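Acyl-coenzyme A oxidase 1 (Yarrowia lipolytica, PDB 5Y9D) catalyses the FAD-dependent oxidation of acyl-CoA to (2E)-enoyl-CoA by molecular oxygen, releasing hydrogen peroxide, in peroxisomal fatty acid beta-oxidation. Local coordinates at residues G137-S142 and E146-W151; D191-N196 and R233-P238; A579-A584 and H591-A596. All coordinates share one frame; numbering follows the deposited sequence.

Contact 1 (G137-S142 and E146-W151); sequences GSIRGS and EQFKYW
Phe148 overlaps the aliphatic part of Arg140, which runs alongside it and points the same way. Arg140 CG stands 3.9 Å from the centroid of the Phe148 ring and almost on its normal, a CH-pi contact over the middle of one face. Further out the arginine chain bends at CG-CD, and one face of its guanidinium is met by Phe148 CZ, near the rim of the group; the two planes are 34° apart, too inclined for a parallel stack. Phe148 reaches this position because its CG is anti to the backbone N (chi1 -169°), which carries the ring out to the backbone of the facing helix: Phe148 CD1 comes within 3.6 Å of Arg140 N. Ile139 meets the same ring differently, at its edge and close to its plane, with Ile139 CG2 3.7 Å from Phe148 CD1. That methyl also touches Trp151, its CG2 lying 3.9 Å from Trp151 CD1, so the isoleucine branch fills the angle between two aromatic residues about one helical turn apart. Were Phe148 an alanine, the Arg140 chain would probably lose the surface it lies on, and a gap would open beside Ile139. The segments form a helical hairpin: helix 122-142 and helix 145-153 are joined by a very short turn, and their local axes run at 152°, nearly antiparallel, 8.8 Å apart. Gln147 turns to the neighbouring loop, its NE2 hydrogen-bonded to Met282 O and its OE1 to Met284 N, while Trp151 packs on Val236 of strand 228-238. With 272 Å² buried and mostly carbon surfaces meeting, the two segments probably hold to each other mainly by dispersion and CH-pi contact, the arginine apparently giving its methylenes more than its charge.

Contact 2 (D191-N196 and R233-P238); sequences DQFIIN and RNFVVP
The CG atoms of Phe193 and Phe235 (chi1 -42° in the latter) are both anti to their own carbonyl carbons, and this sends the two rings into the space between their strands, where they cross at about a right angle. The result is a T-shaped, edge-to-face pair in which Phe235 supplies the edge and Phe193 the face. Centroids are 5.0 Å apart and the planes are inclined at 71°. Phe235 CE2 stands 3.7 Å above the Phe193 plane, over the ring centre, and it lies at nearly even distances from all six ring carbons, as expected of an edge aimed at the middle of a face. The face of Phe235 is used too: Ile195 CD1 lies over it, 4.4 Å from Phe235 CG. Beyond, Ile195 CG1 and Val237 CG2 approach to 4.3 Å, a looser apolar contact. All four side chains are buried. The strands do not pair here; their axes are 10.0 Å apart at the closest and cross at -84°, so this is packing across the inside of one curled mixed sheet, between nearly orthogonal strands of the acyl-CoA dehydrogenase middle domain. Strand 192-196 is hydrogen-bonded between strands 183-187 and 275-278, whereas strand 228-238 pairs with 216-225. Ile277 of strand 275-278 touches Phe193, Phe235 and Val237, and Ala184 of strand 183-187 touches Ile195 and Phe235.

Contact 3 (A579-A584 and H591-A596); sequences ARIATA and HLLKLA
Ile581 has the most surface buried here, 98 Å², and both of its branches reach helix 589-606. Its CG1 is anti to its own carbonyl carbon (chi1 -55°), which sends CD1 in between Leu592 and Ala596, while CG2 goes to Leu593. Ile581 CD1 sits 3.7 Å from Leu592 CB and equally far from Ala596 CB. These two partners are four residues apart and so lie one turn apart on the same side of the helix. The other branch brings Ile581 CG2 to 3.7 Å from Leu593 CG, with the leucine chain slanting across it.

Leu592, with 51 Å² buried, has a second neighbour: its CD1 lies 4.1 Å from Ala584 CB. The arrangement is a short connection between two consecutive helices, 558-581 and 589-606, of the C-terminal acyl-CoA oxidase region. A type I beta turn runs from Ile581 to Ala584 and brings Ala584 toward Leu592. Just before the turn, Arg580 O accepts two bonds, from Thr583 N at 3.0 Å and from Thr583 OG1 at 2.7 Å, both on the same face of the carbonyl plane; the hydroxyl donor is tilted 22° from that plane.

Leu593, with 22 Å² buried, closes the more exposed margin of the contact. Around the contact, Phe50 of helix 44-52 touches both Ala584 and Leu592, and Tyr369 of helix 355-391 packs on Leu592. The end of Arg580 leads away from helix 589-606 to a salt bridge with Asp376 and a hydrogen bond to Phe50 O.

How the contacts relate
Contacts 1 and 2 are neighbours, with centres 15 Å apart, although one lies in the N-terminal acyl-CoA oxidase region and the other in the middle domain. They touch by packing: Trp151 CZ2 of contact 1 lies 3.7 Å from Val236 CG1 of contact 2, and Ser142 OG lies 3.2 Å from Asn234 ND2. The helical hairpin therefore rests on strand 228-238, whose Phe235 and Val237 enter contact 2. Both lie near a bound FAD without lining its pocket: the side chain of Ser142 is about 14 Å from the cofactor and that of Val237 about 13 Å. Contact 3 is remote, its centre 42 Å from that of contact 1 and 52 Å from that of contact 2, on the opposite side of the chain's centre from contact 2.

Contact 1 (G137-S142 and E146-W151)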
loop_
_atom_site.group_PDB
_atom_site.type_symbol
_atom_site.label_atom_id
_atom_site.label_comp_id
_atom_site.label_asym_id
_atom_site.label_seq_id
_atom_site.Cartn_x
_atom_site.Cartn_y
_atom_site.Cartn_z
ATOM N N GLY A 137 30.769 3.390 -4.476
ATOM C CA GLY A 137 30.663 4.742 -3.913
ATOM C C GLY A 137 31.364 4.828 -2.573
ATOM O O GLY A 137 31.959 5.857 -2.243
ATOM N N SER A 138 31.296 3.729 -1.814
ATOM C CA SER A 138 31.947 3.658 -0.526
ATOM C C SER A 138 33.457 3.593 -0.679
ATOM O O SER A 138 34.145 4.187 0.109
ATOM C CB SER A 138 31.439 2.483 0.325
ATOM O OG SER A 138 30.018 2.496 0.449
ATOM N N ILE A 139 33.990 2.922 -1.690
ATOM C CA ILE A 139 35.449 2.870 -1.794
ATOM C C ILE A 139 35.995 4.189 -2.297
ATOM O O ILE A 139 37.089 4.576 -1.935
ATOM C CB ILE A 139 36.009 1.818 -2.770
ATOM C CG1 ILE A 139 35.424 0.450 -2.587
ATOM C CG2 ILE A 139 37.517 1.665 -2.578
ATOM C CD1 ILE A 139 35.585 -0.317 -3.877
ATOM N N ARG A 140 35.257 4.855 -3.165
ATOM C CA ARG A 140 35.685 6.162 -3.631
ATOM C C ARG A 140 35.579 7.151 -2.473
ATOM O O ARG A 140 36.543 7.834 -2.164
ATOM C CB ARG A 140 34.857 6.638 -4.835
ATOM C CG ARG A 140 35.688 7.341 -5.885
ATOM C CD ARG A 140 34.863 8.233 -6.795
ATOM N NE ARG A 140 34.513 7.581 -8.055
ATOM C CZ ARG A 140 33.442 6.813 -8.248
ATOM N NH1 ARG A 140 32.575 6.565 -7.253
ATOM N NH2 ARG A 140 33.234 6.285 -9.454
ATOM N N GLY A 141 34.420 7.190 -1.820
ATOM C CA GLY A 141 34.142 8.175 -0.767
ATOM C C GLY A 141 34.875 7.997 0.555
ATOM O O GLY A 141 35.096 8.961 1.266
ATOM N N SER A 142 35.229 6.766 0.907
ATOM C CA SER A 142 35.931 6.506 2.163
ATOM C C SER A 142 37.327 5.949 1.982
ATOM O O SER A 142 38.069 5.860 2.955
ATOM C CB SER A 142 35.133 5.571 3.049
ATOM O OG SER A 142 33.946 6.203 3.500
ATOM N N GLU A 146 44.838 5.932 -3.482
ATOM C CA GLU A 146 45.585 4.673 -3.721
ATOM C C GLU A 146 44.715 3.441 -3.440
ATOM O O GLU A 146 44.823 2.444 -4.137
ATOM C CB GLU A 146 46.840 4.529 -2.837
ATOM C CG GLU A 146 47.591 5.808 -2.494
ATOM C CD GLU A 146 47.078 6.487 -1.227
ATOM O OE1 GLU A 146 47.122 5.888 -0.117
ATOM O OE2 GLU A 146 46.618 7.634 -1.353
ATOM N N GLN A 147 43.906 3.507 -2.380
ATOM C CA GLN A 147 43.074 2.389 -1.949
ATOM C C GLN A 147 42.080 2.089 -3.037
ATOM O O GLN A 147 41.978 0.953 -3.482
ATOM C CB GLN A 147 42.346 2.714 -0.632
ATOM C CG GLN A 147 43.233 2.617 0.613
ATOM C CD GLN A 147 42.446 2.754 1.892
ATOM O OE1 GLN A 147 41.610 3.644 2.030
ATOM N NE2 GLN A 147 42.692 1.855 2.837
ATOM N N PHE A 148 41.390 3.128 -3.488
ATOM C CA PHE A 148 40.528 3.034 -4.640
ATOM C C PHE A 148 41.219 2.467 -5.891
ATOM O O PHE A 148 40.731 1.507 -6.483
ATOM C CB PHE A 148 39.902 4.377 -4.981
ATOM C CG PHE A 148 38.779 4.274 -6.017
ATOM C CD1 PHE A 148 37.564 3.683 -5.689
ATOM C CD2 PHE A 148 38.946 4.747 -7.297
ATOM C CE1 PHE A 148 36.542 3.573 -6.613
ATOM C CE2 PHE A 148 37.938 4.634 -8.226
ATOM C CZ PHE A 148 36.730 4.047 -7.889
ATOM N N LYS A 149 42.327 3.063 -6.312
ATOM C CA LYS A 149 43.034 2.582 -7.511
ATOM C C LYS A 149 43.333 1.091 -7.439
ATOM O O LYS A 149 43.267 0.387 -8.441
ATOM C CB LYS A 149 44.333 3.365 -7.733
ATOM C CG LYS A 149 44.076 4.749 -8.299
ATOM C CD LYS A 149 45.311 5.633 -8.322
ATOM C CE LYS A 149 45.139 6.775 -9.327
ATOM N NZ LYS A 149 45.180 6.273 -10.736
ATOM N N TYR A 150 43.638 0.618 -6.242
ATOM C CA TYR A 150 43.972 -0.777 -6.026
ATOM C C TYR A 150 42.813 -1.727 -6.317
ATOM O O TYR A 150 42.997 -2.739 -6.973
ATOM C CB TYR A 150 44.414 -0.974 -4.584
ATOM C CG TYR A 150 44.684 -2.427 -4.254
ATOM C CD1 TYR A 150 45.894 -3.004 -4.594
ATOM C CD2 TYR A 150 43.721 -3.220 -3.593
ATOM C CE1 TYR A 150 46.158 -4.321 -4.290
ATOM C CE2 TYR A 150 43.974 -4.544 -3.296
ATOM C CZ TYR A 150 45.201 -5.085 -3.657
ATOM O OH TYR A 150 45.515 -6.390 -3.397
ATOM N N TRP A 151 41.633 -1.410 -5.795
ATOM C CA TRP A 151 40.466 -2.228 -6.027
ATOM C C TRP A 151 39.985 -2.024 -7.468
ATOM O O TRP A 151 39.516 -2.977 -8.114
ATOM C CB TRP A 151 39.377 -1.928 -5.009
ATOM C CG TRP A 151 39.790 -2.206 -3.572
ATOM C CD1 TRP A 151 40.004 -1.283 -2.588
ATOM C CD2 TRP A 151 40.026 -3.487 -2.967
ATOM N NE1 TRP A 151 40.371 -1.899 -1.426
ATOM C CE2 TRP A 151 40.400 -3.250 -1.628
ATOM C CE3 TRP A 151 39.980 -4.809 -3.434
ATOM C CZ2 TRP A 151 40.683 -4.285 -0.727
ATOM C CZ3 TRP A 151 40.283 -5.860 -2.531
ATOM C CH2 TRP A 151 40.619 -5.585 -1.191
#

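Contact 2 (D191-N196 and R233-P238)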
loop_
_atom_site.group_PDB
_atom_site.type_symbol
_atom_site.label_atom_id
_atom_site.label_comp_id
_atom_site.label_asym_id
_atom_site.label_seq_id
_atom_site.Cartn_x
_atom_site.Cartn_y
_atom_site.Cartn_z
ATOM N N ASP A 191 49.387 -7.233 11.688
ATOM C CA ASP A 191 48.908 -6.064 10.946
ATOM C C ASP A 191 47.595 -6.367 10.172
ATOM O O ASP A 191 47.462 -6.089 8.966
ATOM C CB ASP A 191 49.995 -5.478 10.025
ATOM C CG ASP A 191 49.790 -3.967 9.751
ATOM O OD1 ASP A 191 49.056 -3.316 10.514
ATOM O OD2 ASP A 191 50.344 -3.407 8.776
ATOM N N GLN A 192 46.630 -6.912 10.923
ATOM C CA GLN A 192 45.328 -7.331 10.402
ATOM C C GLN A 192 44.161 -6.841 11.251
ATOM O O GLN A 192 44.335 -6.509 12.445
ATOM C CB GLN A 192 45.283 -8.850 10.331
ATOM C CG GLN A 192 46.319 -9.376 9.370
ATOM C CD GLN A 192 46.228 -10.860 9.122
ATOM O OE1 GLN A 192 45.981 -11.640 10.026
ATOM N NE2 GLN A 192 46.462 -11.255 7.882
ATOM N N PHE A 193 42.978 -6.777 10.631
ATOM C CA PHE A 193 41.738 -6.735 11.398
ATOM C C PHE A 193 41.096 -8.117 11.462
ATOM O O PHE A 193 41.097 -8.903 10.502
ATOM C CB PHE A 193 40.748 -5.720 10.833
ATOM C CG PHE A 193 41.193 -4.279 10.985
ATOM C CD1 PHE A 193 41.171 -3.660 12.221
ATOM C CD2 PHE A 193 41.623 -3.565 9.909
ATOM C CE1 PHE A 193 41.564 -2.351 12.359
ATOM C CE2 PHE A 193 42.029 -2.255 10.039
ATOM C CZ PHE A 193 42.001 -1.640 11.260
ATOM N N ILE A 194 40.554 -8.390 12.634
ATOM C CA ILE A 194 39.762 -9.561 12.901
ATOM C C ILE A 194 38.311 -9.103 12.913
ATOM O O ILE A 194 37.880 -8.351 13.801
ATOM C CB ILE A 194 40.158 -10.177 14.248
ATOM C CG1 ILE A 194 41.627 -10.566 14.221
ATOM C CG2 ILE A 194 39.323 -11.406 14.586
ATOM C CD1 ILE A 194 42.133 -11.024 15.577
ATOM N N ILE A 195 37.579 -9.568 11.907
ATOM C CA ILE A 195 36.183 -9.254 11.738
ATOM C C ILE A 195 35.364 -10.377 12.312
ATOM O O ILE A 195 35.448 -11.509 11.829
ATOM C CB ILE A 195 35.804 -9.095 10.249
ATOM C CG1 ILE A 195 36.601 -7.966 9.617
ATOM C CG2 ILE A 195 34.334 -8.800 10.092
ATOM C CD1 ILE A 195 36.410 -6.618 10.270
ATOM N N ASN A 196 34.536 -10.043 13.302
ATOM C CA ASN A 196 33.767 -11.037 14.029
ATOM C C ASN A 196 32.321 -10.623 14.313
ATOM O O ASN A 196 32.042 -9.485 14.743
ATOM C CB ASN A 196 34.466 -11.427 15.336
ATOM C CG ASN A 196 33.878 -12.698 15.954
ATOM O OD1 ASN A 196 33.976 -13.817 15.401
ATOM N ND2 ASN A 196 33.239 -12.532 17.093
ATOM N N ARG A 233 33.275 1.908 11.409
ATOM C CA ARG A 233 34.281 2.125 10.400
ATOM C C ARG A 233 34.039 1.202 9.199
ATOM O O ARG A 233 33.181 0.354 9.245
ATOM C CB ARG A 233 35.657 1.905 11.000
ATOM C CG ARG A 233 36.451 3.157 11.309
ATOM C CD ARG A 233 35.623 4.411 11.464
ATOM N NE ARG A 233 36.132 5.239 12.544
ATOM C CZ ARG A 233 35.424 6.155 13.192
ATOM N NH1 ARG A 233 34.166 6.383 12.870
ATOM N NH2 ARG A 233 35.979 6.847 14.166
ATOM N N ASN A 234 34.763 1.424 8.113
ATOM C CA ASN A 234 34.560 0.755 6.839
ATOM C C ASN A 234 35.650 -0.228 6.450
ATOM O O ASN A 234 36.780 0.161 6.360
ATOM C CB ASN A 234 34.586 1.835 5.770
ATOM C CG ASN A 234 33.227 2.209 5.300
ATOM O OD1 ASN A 234 32.280 1.505 5.563
ATOM N ND2 ASN A 234 33.119 3.311 4.600
ATOM N N PHE A 235 35.329 -1.477 6.146
ATOM C CA PHE A 235 36.394 -2.401 5.710
ATOM C C PHE A 235 35.969 -3.189 4.486
ATOM O O PHE A 235 34.818 -3.560 4.372
ATOM C CB PHE A 235 36.770 -3.374 6.837
ATOM C CG PHE A 235 36.864 -2.726 8.192
ATOM C CD1 PHE A 235 35.723 -2.354 8.886
ATOM C CD2 PHE A 235 38.105 -2.481 8.777
ATOM C CE1 PHE A 235 35.816 -1.723 10.128
ATOM C CE2 PHE A 235 38.215 -1.872 10.027
ATOM C CZ PHE A 235 37.069 -1.489 10.713
ATOM N N VAL A 236 36.895 -3.427 3.569
ATOM C CA VAL A 236 36.671 -4.365 2.502
ATOM C C VAL A 236 37.019 -5.773 2.969
ATOM O O VAL A 236 38.158 -6.032 3.387
ATOM C CB VAL A 236 37.526 -4.083 1.265
ATOM C CG1 VAL A 236 37.239 -5.136 0.185
ATOM C CG2 VAL A 236 37.254 -2.678 0.738
ATOM N N VAL A 237 36.051 -6.688 2.848
ATOM C CA VAL A 237 36.246 -8.071 3.238
ATOM C C VAL A 237 35.896 -8.951 2.036
ATOM O O VAL A 237 34.778 -8.886 1.536
ATOM C CB VAL A 237 35.360 -8.441 4.462
ATOM C CG1 VAL A 237 35.724 -9.818 5.019
ATOM C CG2 VAL A 237 35.443 -7.374 5.556
ATOM N N PRO A 238 36.863 -9.778 1.567
ATOM C CA PRO A 238 36.559 -10.811 0.560
ATOM C C PRO A 238 35.582 -11.796 1.130
ATOM O O PRO A 238 35.726 -12.203 2.296
ATOM C CB PRO A 238 37.900 -11.525 0.350
ATOM C CG PRO A 238 38.934 -10.580 0.867
ATOM C CD PRO A 238 38.270 -9.858 1.996
#

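Contact 3 (A579-A584 and H591-A596)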
loop_
_atom_site.group_PDB
_atom_site.type_symbol
_atom_site.label_atom_id
_atom_site.label_comp_id
_atom_site.label_asym_id
_atom_site.label_seq_id
_atom_site.Cartn_x
_atom_site.Cartn_y
_atom_site.Cartn_z
ATOM N N ALA A 579 9.359 28.174 -8.823
ATOM C CA ALA A 579 10.629 28.727 -9.242
ATOM C C ALA A 579 10.985 28.259 -10.649
ATOM O O ALA A 579 11.615 29.006 -11.389
ATOM C CB ALA A 579 11.727 28.332 -8.259
ATOM N N ARG A 580 10.601 27.030 -11.006
ATOM C CA ARG A 580 10.816 26.520 -12.378
ATOM C C ARG A 580 9.766 27.029 -13.401
ATOM O O ARG A 580 10.079 27.217 -14.569
ATOM C CB ARG A 580 10.828 24.975 -12.409
ATOM C CG ARG A 580 12.017 24.301 -11.752
ATOM C CD ARG A 580 13.203 24.110 -12.665
ATOM N NE ARG A 580 13.030 23.016 -13.638
ATOM C CZ ARG A 580 13.207 21.712 -13.401
ATOM N NH1 ARG A 580 13.529 21.276 -12.190
ATOM N NH2 ARG A 580 13.071 20.831 -14.391
ATOM N N ILE A 581 8.524 27.211 -12.964
ATOM C CA ILE A 581 7.437 27.726 -13.828
ATOM C C ILE A 581 7.739 29.171 -14.269
ATOM O O ILE A 581 7.307 29.631 -15.342
ATOM C CB ILE A 581 6.061 27.653 -13.103
ATOM C CG1 ILE A 581 5.810 26.221 -12.623
ATOM C CG2 ILE A 581 4.912 28.154 -13.982
ATOM C CD1 ILE A 581 4.368 25.771 -12.582
ATOM N N ALA A 582 8.502 29.867 -13.427
ATOM C CA ALA A 582 8.987 31.193 -13.723
ATOM C C ALA A 582 9.901 31.207 -14.934
ATOM O O ALA A 582 9.999 32.254 -15.614
ATOM C CB ALA A 582 9.728 31.767 -12.509
ATOM N N THR A 583 10.563 30.074 -15.200
ATOM C CA THR A 583 11.618 29.996 -16.221
ATOM C C THR A 583 11.169 29.317 -17.503
ATOM O O THR A 583 11.971 29.108 -18.416
ATOM C CB THR A 583 12.844 29.235 -15.700
ATOM O OG1 THR A 583 12.514 27.864 -15.487
ATOM C CG2 THR A 583 13.322 29.813 -14.396
ATOM N N ALA A 584 9.885 28.977 -17.572
ATOM C CA ALA A 584 9.351 28.142 -18.651
ATOM C C ALA A 584 9.188 28.913 -19.948
ATOM O O ALA A 584 9.141 30.152 -19.937
ATOM C CB ALA A 584 7.996 27.569 -18.231
ATOM N N HIS A 591 -0.608 26.346 -18.302
ATOM C CA HIS A 591 -1.016 24.980 -17.942
ATOM C C HIS A 591 -0.193 24.470 -16.776
ATOM O O HIS A 591 -0.727 23.836 -15.858
ATOM C CB HIS A 591 -0.885 24.031 -19.123
ATOM C CG HIS A 591 -1.561 24.518 -20.364
ATOM N ND1 HIS A 591 -0.857 25.010 -21.449
ATOM C CD2 HIS A 591 -2.872 24.613 -20.685
ATOM C CE1 HIS A 591 -1.709 25.392 -22.382
ATOM N NE2 HIS A 591 -2.938 25.157 -21.947
ATOM N N LEU A 592 1.111 24.744 -16.814
ATOM C CA LEU A 592 1.974 24.425 -15.690
ATOM C C LEU A 592 1.562 25.199 -14.441
ATOM O O LEU A 592 1.647 24.663 -13.312
ATOM C CB LEU A 592 3.428 24.710 -16.016
ATOM C CG LEU A 592 4.132 23.877 -17.091
ATOM C CD1 LEU A 592 5.508 24.477 -17.259
ATOM C CD2 LEU A 592 4.273 22.412 -16.731
ATOM N N LEU A 593 1.126 26.452 -14.628
ATOM C CA LEU A 593 0.634 27.237 -13.501
ATOM C C LEU A 593 -0.568 26.577 -12.864
ATOM O O LEU A 593 -0.657 26.485 -11.638
ATOM C CB LEU A 593 0.312 28.680 -13.888
ATOM C CG LEU A 593 1.503 29.638 -13.717
ATOM C CD1 LEU A 593 1.174 31.027 -14.254
ATOM C CD2 LEU A 593 1.958 29.712 -12.260
ATOM N N LYS A 594 -1.470 26.074 -13.677
ATOM C CA LYS A 594 -2.655 25.407 -13.122
ATOM C C LYS A 594 -2.285 24.221 -12.234
ATOM O O LYS A 594 -2.798 24.091 -11.116
ATOM C CB LYS A 594 -3.614 24.961 -14.230
ATOM C CG LYS A 594 -4.054 26.121 -15.103
ATOM C CD LYS A 594 -5.556 26.143 -15.352
ATOM C CE LYS A 594 -5.983 27.461 -15.986
ATOM N NZ LYS A 594 -7.146 28.036 -15.259
ATOM N N LEU A 595 -1.377 23.374 -12.718
ATOM C CA LEU A 595 -0.886 22.249 -11.920
ATOM C C LEU A 595 -0.289 22.712 -10.578
ATOM O O LEU A 595 -0.614 22.132 -9.553
ATOM C CB LEU A 595 0.178 21.451 -12.692
ATOM C CG LEU A 595 -0.291 20.589 -13.845
ATOM C CD1 LEU A 595 0.895 20.106 -14.644
ATOM C CD2 LEU A 595 -1.118 19.417 -13.323
ATOM N N ALA A 596 0.587 23.731 -10.606
ATOM C CA ALA A 596 1.185 24.287 -9.373
ATOM C C ALA A 596 0.153 24.688 -8.341
ATOM O O ALA A 596 0.233 24.252 -7.198
ATOM C CB ALA A 596 2.047 25.493 -9.673
#